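Arylsulfatase (Pseudoalteromonas sp. MB47, PDB 7AJ0) probably removes sulfate groups from the algal polysaccharide fucoidan in an exo-acting manner, working as a calcium-binding hexameric sulfatase of the alkaline phosphatase clan. Local coordinates at residues L377-M382 against D401-T406; Y276-Y281 against M295-D300; V443-V448 against A455-D460. All coordinates share one frame; numbering follows the deposited sequence.

Contact 1 of 3, residues L377-M382 against D401-T406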
loop_
_atom_site.group_PDB
_atom_site.type_symbol
_atom_site.label_atom_id
_atom_site.label_comp_id
_atom_site.label_asym_id
_atom_site.label_seq_id
_atom_site.Cartn_x
_atom_site.Cartn_y
_atom_site.Cartn_z
ATOM N N LEU A 377 -20.050 -16.264 -24.383
ATOM C CA LEU A 377 -20.189 -15.759 -25.746
ATOM C C LEU A 377 -20.119 -16.889 -26.768
ATOM O O LEU A 377 -20.785 -16.829 -27.809
ATOM C CB LEU A 377 -19.111 -14.722 -26.054
ATOM C CG LEU A 377 -19.328 -13.295 -25.550
ATOM C CD1 LEU A 377 -18.131 -12.430 -25.934
ATOM C CD2 LEU A 377 -20.615 -12.697 -26.088
ATOM N N THR A 378 -19.312 -17.919 -26.504
ATOM C CA THR A 378 -19.283 -19.066 -27.401
ATOM C C THR A 378 -20.615 -19.807 -27.415
ATOM O O THR A 378 -20.897 -20.532 -28.375
ATOM C CB THR A 378 -18.167 -20.034 -27.006
ATOM O OG1 THR A 378 -18.364 -20.472 -25.656
ATOM C CG2 THR A 378 -16.807 -19.366 -27.131
ATOM N N ASP A 379 -21.437 -19.641 -26.375
ATOM C CA ASP A 379 -22.742 -20.291 -26.353
ATOM C C ASP A 379 -23.710 -19.636 -27.332
ATOM O O ASP A 379 -24.615 -20.303 -27.844
ATOM C CB ASP A 379 -23.319 -20.266 -24.937
ATOM C CG ASP A 379 -22.487 -21.069 -23.952
ATOM O OD1 ASP A 379 -21.655 -21.885 -24.401
ATOM O OD2 ASP A 379 -22.671 -20.889 -22.728
ATOM N N ILE A 380 -23.545 -18.339 -27.597
ATOM C CA ILE A 380 -24.353 -17.692 -28.627
ATOM C C ILE A 380 -24.042 -18.302 -29.988
ATOM O O ILE A 380 -24.944 -18.585 -30.786
ATOM C CB ILE A 380 -24.113 -16.171 -28.624
ATOM C CG1 ILE A 380 -24.509 -15.574 -27.272
ATOM C CG2 ILE A 380 -24.895 -15.512 -29.754
ATOM C CD1 ILE A 380 -24.021 -14.151 -27.056
ATOM N N TYR A 381 -22.755 -18.511 -30.270
ATOM C CA TYR A 381 -22.347 -19.161 -31.510
ATOM C C TYR A 381 -22.981 -20.538 -31.638
ATOM O O TYR A 381 -23.620 -20.849 -32.649
ATOM C CB TYR A 381 -20.819 -19.247 -31.542
ATOM C CG TYR A 381 -20.226 -20.120 -32.621
ATOM C CD1 TYR A 381 -20.133 -21.496 -32.455
ATOM C CD2 TYR A 381 -19.722 -19.567 -33.788
ATOM C CE1 TYR A 381 -19.579 -22.294 -33.428
ATOM C CE2 TYR A 381 -19.165 -20.359 -34.768
ATOM C CZ TYR A 381 -19.096 -21.721 -34.583
ATOM O OH TYR A 381 -18.544 -22.516 -35.559
ATOM N N MET A 382 -22.824 -21.376 -30.612
ATOM C CA MET A 382 -23.322 -22.746 -30.694
ATOM C C MET A 382 -24.844 -22.790 -30.686
ATOM O O MET A 382 -25.442 -23.661 -31.327
ATOM C CB MET A 382 -22.759 -23.573 -29.539
ATOM C CG MET A 382 -22.701 -25.066 -29.820
ATOM S SD MET A 382 -21.649 -25.472 -31.229
ATOM C CE MET A 382 -20.023 -25.072 -30.593
ATOM N N ASP A 401 -15.596 -24.894 -27.628
ATOM C CA ASP A 401 -15.928 -24.580 -26.248
ATOM C C ASP A 401 -17.380 -24.170 -26.060
ATOM O O ASP A 401 -17.886 -24.236 -24.934
ATOM C CB ASP A 401 -15.014 -23.458 -25.749
ATOM C CG ASP A 401 -13.546 -23.825 -25.830
ATOM O OD1 ASP A 401 -13.093 -24.662 -25.023
ATOM O OD2 ASP A 401 -12.845 -23.290 -26.714
ATOM N N GLY A 402 -18.057 -23.761 -27.128
ATOM C CA GLY A 402 -19.427 -23.316 -26.998
ATOM C C GLY A 402 -20.381 -24.463 -26.728
ATOM O O GLY A 402 -20.160 -25.601 -27.141
ATOM N N ILE A 403 -21.459 -24.145 -26.017
ATOM C CA ILE A 403 -22.504 -25.102 -25.677
ATOM C C ILE A 403 -23.832 -24.560 -26.182
ATOM O O ILE A 403 -24.139 -23.377 -25.992
ATOM C CB ILE A 403 -22.564 -25.361 -24.160
ATOM C CG1 ILE A 403 -21.243 -25.957 -23.671
ATOM C CG2 ILE A 403 -23.737 -26.271 -23.831
ATOM C CD1 ILE A 403 -21.067 -25.908 -22.167
ATOM N N ASP A 404 -24.614 -25.420 -26.828
ATOM C CA ASP A 404 -25.960 -25.050 -27.248
ATOM C C ASP A 404 -26.826 -24.785 -26.022
ATOM O O ASP A 404 -26.990 -25.661 -25.171
ATOM C CB ASP A 404 -26.562 -26.164 -28.101
ATOM C CG ASP A 404 -28.005 -25.893 -28.485
ATOM O OD1 ASP A 404 -28.418 -24.714 -28.469
ATOM O OD2 ASP A 404 -28.729 -26.862 -28.797
ATOM N N GLN A 405 -27.374 -23.572 -25.931
ATOM C CA GLN A 405 -28.179 -23.159 -24.788
ATOM C C GLN A 405 -29.645 -22.945 -25.154
ATOM O O GLN A 405 -30.376 -22.283 -24.410
ATOM C CB GLN A 405 -27.605 -21.880 -24.173
ATOM C CG GLN A 405 -26.221 -22.036 -23.561
ATOM C CD GLN A 405 -26.255 -22.682 -22.190
ATOM O OE1 GLN A 405 -27.212 -23.370 -21.839
ATOM N NE2 GLN A 405 -25.211 -22.453 -21.400
ATOM N N THR A 406 -30.092 -23.490 -26.287
ATOM C CA THR A 406 -31.480 -23.299 -26.693
ATOM C C THR A 406 -32.444 -23.806 -25.626
ATOM O O THR A 406 -33.467 -23.169 -25.351
ATOM C CB THR A 406 -31.735 -24.000 -28.028
ATOM O OG1 THR A 406 -30.950 -23.376 -29.053
ATOM C CG2 THR A 406 -33.205 -23.926 -28.404
#
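The carboxylate of Asp379 is the central flat group, and both its oxygens are met from above its plane. It sits near the start of helix 377-387 in the sulfatase fold, against the irregular segment 401-406. The backbone N of Ile403 lies 2.8 Å from Asp379 OD1, and Gln405 NE2 lies 3.3 Å from Asp379 OD2. The Gln405 amide is turned 75° against the carboxylate, yet OD2 sits close to the amide plane, so this bond is nearly straight at 170°. Arg417 also holds the Gln405 amide and is its stronger polar partner. At the edge of the Tyr381 ring, in its plane, is Met382 CE. Arg418 makes a salt bridge to OD1 of Asp379, and the backbone N of Asp376 bonds OD2, so the carboxylate is probably kept ionised. An alanine in place of Asp379 would lose both bonds to the loop and would probably leave the charge of Arg418 poorly balanced. Gly402 lies against Thr378, with its CA 3.3 Å from Thr378 OG1; a CB on Gly402 would run into Thr378 O. The Met382 chain bends at chi2 and chi3, which brings its CE to 3.5 Å from Gly402 O. Further on, Asp404 forms an Asx turn just before the next helix. Its OD1 accepts from Thr406 N at 3.0 Å and, through its syn lone pair, from Thr406 OG1 at 2.9 Å.

Contact 2 of 3, residues Y276-Y281 against M295-D300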
loop_
_atom_site.group_PDB
_atom_site.type_symbol
_atom_site.label_atom_id
_atom_site.label_comp_id
_atom_site.label_asym_id
_atom_site.label_seq_id
_atom_site.Cartn_x
_atom_site.Cartn_y
_atom_site.Cartn_z
ATOM N N TYR A 276 -17.647 9.721 -29.723
ATOM C CA TYR A 276 -18.142 10.925 -30.388
ATOM C C TYR A 276 -19.553 10.647 -30.886
ATOM O O TYR A 276 -19.747 10.187 -32.019
ATOM C CB TYR A 276 -17.214 11.350 -31.521
ATOM C CG TYR A 276 -16.008 12.105 -31.023
ATOM C CD1 TYR A 276 -16.055 13.479 -30.848
ATOM C CD2 TYR A 276 -14.831 11.443 -30.707
ATOM C CE1 TYR A 276 -14.963 14.175 -30.383
ATOM C CE2 TYR A 276 -13.731 12.132 -30.240
ATOM C CZ TYR A 276 -13.802 13.498 -30.079
ATOM O OH TYR A 276 -12.710 14.190 -29.614
ATOM N N PRO A 277 -20.564 10.905 -30.059
ATOM C CA PRO A 277 -21.946 10.668 -30.489
ATOM C C PRO A 277 -22.360 11.621 -31.598
ATOM O O PRO A 277 -21.717 12.640 -31.860
ATOM C CB PRO A 277 -22.771 10.913 -29.217
ATOM C CG PRO A 277 -21.793 10.843 -28.090
ATOM C CD PRO A 277 -20.490 11.331 -28.648
ATOM N N ALA A 278 -23.464 11.275 -32.253
ATOM C CA ALA A 278 -24.010 12.152 -33.276
ATOM C C ALA A 278 -24.401 13.490 -32.651
ATOM O O ALA A 278 -24.760 13.549 -31.471
ATOM C CB ALA A 278 -25.220 11.507 -33.944
ATOM N N PRO A 279 -24.323 14.583 -33.417
ATOM C CA PRO A 279 -24.704 15.897 -32.864
ATOM C C PRO A 279 -26.057 15.916 -32.174
ATOM O O PRO A 279 -26.226 16.623 -31.173
ATOM C CB PRO A 279 -24.691 16.804 -34.105
ATOM C CG PRO A 279 -23.666 16.184 -35.000
ATOM C CD PRO A 279 -23.769 14.692 -34.782
ATOM N N LYS A 280 -27.029 15.159 -32.689
ATOM C CA LYS A 280 -28.327 15.053 -32.034
ATOM C C LYS A 280 -28.199 14.779 -30.541
ATOM O O LYS A 280 -29.006 15.265 -29.740
ATOM C CB LYS A 280 -29.143 13.931 -32.684
ATOM C CG LYS A 280 -29.897 14.315 -33.936
ATOM C CD LYS A 280 -30.112 13.110 -34.860
ATOM C CE LYS A 280 -30.447 11.830 -34.097
ATOM N NZ LYS A 280 -30.732 10.692 -35.025
ATOM N N TYR A 281 -27.200 13.991 -30.147
ATOM C CA TYR A 281 -27.124 13.446 -28.799
ATOM C C TYR A 281 -26.186 14.213 -27.880
ATOM O O TYR A 281 -25.949 13.769 -26.751
ATOM C CB TYR A 281 -26.695 11.977 -28.859
ATOM C CG TYR A 281 -27.684 11.100 -29.583
ATOM C CD1 TYR A 281 -28.911 10.798 -29.014
ATOM C CD2 TYR A 281 -27.393 10.576 -30.835
ATOM C CE1 TYR A 281 -29.823 10.000 -29.669
ATOM C CE2 TYR A 281 -28.298 9.777 -31.498
ATOM C CZ TYR A 281 -29.511 9.492 -30.910
ATOM O OH TYR A 281 -30.415 8.696 -31.566
ATOM N N MET A 295 -24.243 6.244 -24.789
ATOM C CA MET A 295 -25.117 5.188 -24.289
ATOM C C MET A 295 -26.567 5.458 -24.674
ATOM O O MET A 295 -27.319 4.526 -24.977
ATOM C CB MET A 295 -24.961 5.064 -22.772
ATOM C CG MET A 295 -25.417 3.726 -22.200
ATOM S SD MET A 295 -24.677 2.309 -23.042
ATOM C CE MET A 295 -26.050 1.159 -23.048
ATOM N N VAL A 296 -26.975 6.729 -24.681
ATOM C CA VAL A 296 -28.324 7.068 -25.122
ATOM C C VAL A 296 -28.484 6.788 -26.611
ATOM O O VAL A 296 -29.538 6.321 -27.060
ATOM C CB VAL A 296 -28.640 8.536 -24.780
ATOM C CG1 VAL A 296 -29.954 8.964 -25.405
ATOM C CG2 VAL A 296 -28.682 8.728 -23.267
ATOM N N GLU A 297 -27.443 7.065 -27.403
ATOM C CA GLU A 297 -27.503 6.763 -28.829
ATOM C C GLU A 297 -27.637 5.263 -29.067
ATOM O O GLU A 297 -28.445 4.829 -29.896
ATOM C CB GLU A 297 -26.264 7.315 -29.537
ATOM C CG GLU A 297 -26.180 6.963 -31.021
ATOM C CD GLU A 297 -25.282 7.908 -31.809
ATOM O OE1 GLU A 297 -24.782 8.890 -31.219
ATOM O OE2 GLU A 297 -25.075 7.672 -33.019
ATOM N N VAL A 298 -26.856 4.454 -28.349
ATOM C CA VAL A 298 -26.943 3.005 -28.509
ATOM C C VAL A 298 -28.342 2.511 -28.170
ATOM O O VAL A 298 -28.880 1.615 -28.830
ATOM C CB VAL A 298 -25.877 2.306 -27.643
ATOM C CG1 VAL A 298 -26.189 0.824 -27.509
ATOM C CG2 VAL A 298 -24.493 2.517 -28.236
ATOM N N ASP A 299 -28.951 3.081 -27.129
ATOM C CA ASP A 299 -30.282 2.643 -26.728
ATOM C C ASP A 299 -31.328 3.026 -27.767
ATOM O O ASP A 299 -32.276 2.270 -28.010
ATOM C CB ASP A 299 -30.641 3.236 -25.365
ATOM C CG ASP A 299 -32.027 2.830 -24.901
ATOM O OD1 ASP A 299 -32.199 1.656 -24.512
ATOM O OD2 ASP A 299 -32.943 3.683 -24.932
ATOM N N ASP A 300 -31.179 4.200 -28.387
ATOM C CA ASP A 300 -32.124 4.607 -29.422
ATOM C C ASP A 300 -32.002 3.722 -30.656
ATOM O O ASP A 300 -33.013 3.323 -31.244
ATOM C CB ASP A 300 -31.903 6.073 -29.796
ATOM C CG ASP A 300 -32.513 7.032 -28.791
ATOM O OD1 ASP A 300 -33.163 6.565 -27.831
ATOM O OD2 ASP A 300 -32.344 8.257 -28.962
#
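The loop that follows strand 262-267 folds back here onto helix 290-311. It contains a short 3-10 turn at 279-281, where Tyr281 N bonds Ala278 O. Glu297 carries the polar part of the contact. Its CG is anti to the backbone N (chi1 176°), and the chain runs extended beyond CG. This sends the carboxylate from the helix to the loop. There OE1 of Glu297 takes the backbone N-H of Ala278 on its syn lone pair, at 2.9 Å. The bond is close to straight, at 167°. Pro277 packs beside the same oxygen, with its CB 3.5 Å from Glu297 OE1. The other oxygen, OE2, is bonded by Gln242 of helix 240-258, so both ends of the carboxylate are held. In the fold, helix 290-311 belongs to a beta-alpha-beta crossover between the parallel strands 262-267 and 318-324 of the large mixed sheet. The second strand runs directly into Asp325 and Asn326 of the calcium site. The loop that starts the crossover is thus laid against its own helix. Tyr281 does this mainly with its ring. CB of Glu297 lies over one face, 3.9 Å from the ring centroid of Tyr281, in a CH-pi contact. Lys280 CB lies on the opposite face, offset toward the rim. The Glu297 carboxylate is tilted 29° from the ring plane. Its OE1 comes to 3.1 Å from Tyr281 CD2. At the edge of the ring, near its plane, Asp300 OD2 is 3.1 Å from Tyr281 CE1. Val296 CG1 approaches Tyr281 CD1 obliquely, at 4.2 Å. At the start of segment 276-281, Tyr276 turns away from the helix and makes a cation-pi contact with Arg193 of a second subunit.

Contact 3 of 3, residues V443-V448 against A455-D460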
loop_
_atom_site.group_PDB
_atom_site.type_symbol
_atom_site.label_atom_id
_atom_site.label_comp_id
_atom_site.label_asym_id
_atom_site.label_seq_id
_atom_site.Cartn_x
_atom_site.Cartn_y
_atom_site.Cartn_z
ATOM N N VAL A 443 -3.649 -13.962 -10.909
ATOM C CA VAL A 443 -4.389 -12.798 -10.436
ATOM C C VAL A 443 -3.791 -11.536 -11.039
ATOM O O VAL A 443 -2.571 -11.342 -11.006
ATOM C CB VAL A 443 -4.377 -12.724 -8.897
ATOM C CG1 VAL A 443 -4.773 -11.336 -8.415
ATOM C CG2 VAL A 443 -5.303 -13.782 -8.320
ATOM N N PHE A 444 -4.656 -10.679 -11.578
ATOM C CA PHE A 444 -4.242 -9.358 -12.025
ATOM C C PHE A 444 -4.171 -8.415 -10.829
ATOM O O PHE A 444 -5.113 -8.336 -10.033
ATOM C CB PHE A 444 -5.217 -8.809 -13.064
ATOM C CG PHE A 444 -5.135 -9.494 -14.396
ATOM C CD1 PHE A 444 -5.856 -10.650 -14.642
ATOM C CD2 PHE A 444 -4.347 -8.975 -15.409
ATOM C CE1 PHE A 444 -5.788 -11.278 -15.869
ATOM C CE2 PHE A 444 -4.276 -9.599 -16.639
ATOM C CZ PHE A 444 -4.997 -10.751 -16.868
ATOM N N ASN A 445 -3.057 -7.703 -10.701
ATOM C CA ASN A 445 -2.840 -6.764 -9.607
ATOM C C ASN A 445 -2.535 -5.403 -10.215
ATOM O O ASN A 445 -1.601 -5.273 -11.012
ATOM C CB ASN A 445 -1.705 -7.241 -8.700
ATOM C CG ASN A 445 -1.778 -6.636 -7.315
ATOM O OD1 ASN A 445 -2.735 -6.865 -6.573
ATOM N ND2 ASN A 445 -0.759 -5.870 -6.953
ATOM N N THR A 446 -3.323 -4.398 -9.846
ATOM C CA THR A 446 -3.296 -3.097 -10.500
ATOM C C THR A 446 -2.571 -2.079 -9.631
ATOM O O THR A 446 -2.907 -1.906 -8.454
ATOM C CB THR A 446 -4.721 -2.621 -10.797
ATOM O OG1 THR A 446 -5.431 -3.649 -11.501
ATOM C CG2 THR A 446 -4.696 -1.352 -11.637
ATOM N N ALA A 447 -1.592 -1.394 -10.223
ATOM C CA ALA A 447 -0.730 -0.480 -9.484
ATOM C C ALA A 447 -1.267 0.943 -9.423
ATOM O O ALA A 447 -0.944 1.674 -8.480
ATOM C CB ALA A 447 0.670 -0.462 -10.110
ATOM N N VAL A 448 -2.067 1.357 -10.400
ATOM C CA VAL A 448 -2.646 2.695 -10.450
ATOM C C VAL A 448 -4.158 2.540 -10.528
ATOM O O VAL A 448 -4.644 1.723 -11.313
ATOM C CB VAL A 448 -2.131 3.513 -11.649
ATOM C CG1 VAL A 448 -2.676 4.933 -11.597
ATOM C CG2 VAL A 448 -0.609 3.526 -11.689
ATOM N N ALA A 455 -1.381 -0.666 -16.312
ATOM C CA ALA A 455 -0.508 -0.583 -15.145
ATOM C C ALA A 455 -0.785 -1.748 -14.200
ATOM O O ALA A 455 -1.006 -1.569 -13.000
ATOM C CB ALA A 455 -0.681 0.761 -14.435
ATOM N N SER A 456 -0.756 -2.967 -14.733
ATOM C CA SER A 456 -1.078 -4.156 -13.963
ATOM C C SER A 456 0.023 -5.198 -14.085
ATOM O O SER A 456 0.862 -5.151 -14.988
ATOM C CB SER A 456 -2.413 -4.773 -14.419
ATOM O OG SER A 456 -3.511 -4.043 -13.909
ATOM N N PHE A 457 0.007 -6.136 -13.140
ATOM C CA PHE A 457 0.826 -7.333 -13.179
ATOM C C PHE A 457 -0.082 -8.555 -13.265
ATOM O O PHE A 457 -1.247 -8.514 -12.858
ATOM C CB PHE A 457 1.710 -7.471 -11.933
ATOM C CG PHE A 457 2.364 -6.197 -11.497
ATOM C CD1 PHE A 457 3.487 -5.718 -12.150
ATOM C CD2 PHE A 457 1.876 -5.491 -10.412
ATOM C CE1 PHE A 457 4.099 -4.547 -11.741
ATOM C CE2 PHE A 457 2.484 -4.320 -9.996
ATOM C CZ PHE A 457 3.599 -3.849 -10.662
ATOM N N LEU A 458 0.462 -9.651 -13.783
ATOM C CA LEU A 458 -0.186 -10.959 -13.723
ATOM C C LEU A 458 0.685 -11.840 -12.835
ATOM O O LEU A 458 1.804 -12.204 -13.216
ATOM C CB LEU A 458 -0.369 -11.565 -15.108
ATOM C CG LEU A 458 -1.265 -12.807 -15.147
ATOM C CD1 LEU A 458 -2.639 -12.509 -14.566
ATOM C CD2 LEU A 458 -1.400 -13.336 -16.565
ATOM N N LEU A 459 0.174 -12.177 -11.656
ATOM C CA LEU A 459 0.963 -12.790 -10.601
ATOM C C LEU A 459 0.492 -14.210 -10.333
ATOM O O LEU A 459 -0.704 -14.507 -10.413
ATOM C CB LEU A 459 0.870 -11.960 -9.316
ATOM C CG LEU A 459 1.205 -10.479 -9.502
ATOM C CD1 LEU A 459 1.061 -9.713 -8.200
ATOM C CD2 LEU A 459 2.611 -10.324 -10.062
ATOM N N ASP A 460 1.445 -15.083 -10.025
ATOM C CA ASP A 460 1.121 -16.438 -9.606
ATOM C C ASP A 460 0.595 -16.427 -8.177
ATOM O O ASP A 460 1.055 -15.650 -7.335
ATOM C CB ASP A 460 2.352 -17.336 -9.701
ATOM C CG ASP A 460 2.782 -17.585 -11.130
ATOM O OD1 ASP A 460 1.901 -17.614 -12.018
ATOM O OD2 ASP A 460 3.998 -17.754 -11.365
#
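Ser456 OG is the best-held polar side-chain atom, with two bonds and a weak third contact. Ser456 OG accepts from Thr446 OG1 across the strands at 3.1 Å and gives its one proton to Asn452 O of the hairpin loop; Arg451 O is only a weak, competing acceptor. Thr446 and Ser456 form a non-hydrogen-bonded pair of the antiparallel hairpin 442-446 and 456-460. Next to them, Asn445 N reaches Phe457 O at 2.9 Å, and Phe457 N reaches Asn445 O at 2.8 Å. Val443 and Leu459 repeat this two-way pattern. Ala447 N closes the loop end, 2.8 Å from Ala455 O and nearly along the C=O axis of Ala455. On the face that carries Thr446 and Ser456, Leu458 CG is anti to its backbone N (chi1 -169°). Its CD1 stands over the centre of the Phe444 ring, 3.6 Å from the centroid and 9° off the normal. On the other face, Leu459 CD1 packs on Asn445 CB at 3.7 Å. The ring of Trp466 of a third subunit meets that of Phe457, the planes about 35° apart, and Trp466 NE1 bonds Ser456 O. Phe457 of a fourth subunit packs on Val443, Asn445 and Leu459. Backbone bonds hold the strands together and also reach the third subunit at Leu458 and the fourth at Asp460; the face of Val443, Asn445, Phe457 and Leu459 adds mostly apolar packing, consistent with a role in hexamer assembly.

How the contacts relate
Along the chain the order is contact 2, contact 1, contact 3, each closing before the next opens. Contacts 1 and 2 lie on opposite sides of the chain's centre, with their own centres 31 Å apart. Both adjoin the large mixed sheet: the loop of contact 2 follows strand 262-267, and the helix of contact 1 follows strand 375-376. Contact 3 is a hairpin with its own two-stranded sheet within the chain, and backbone bonds to other subunits. Its centre is 31 Å from that of contact 1 and 34 Å from that of contact 2. Contact 1 is buried within one subunit, contact 2 meets another chain through Tyr276, and contact 3 lies at subunit interfaces of the hexamer.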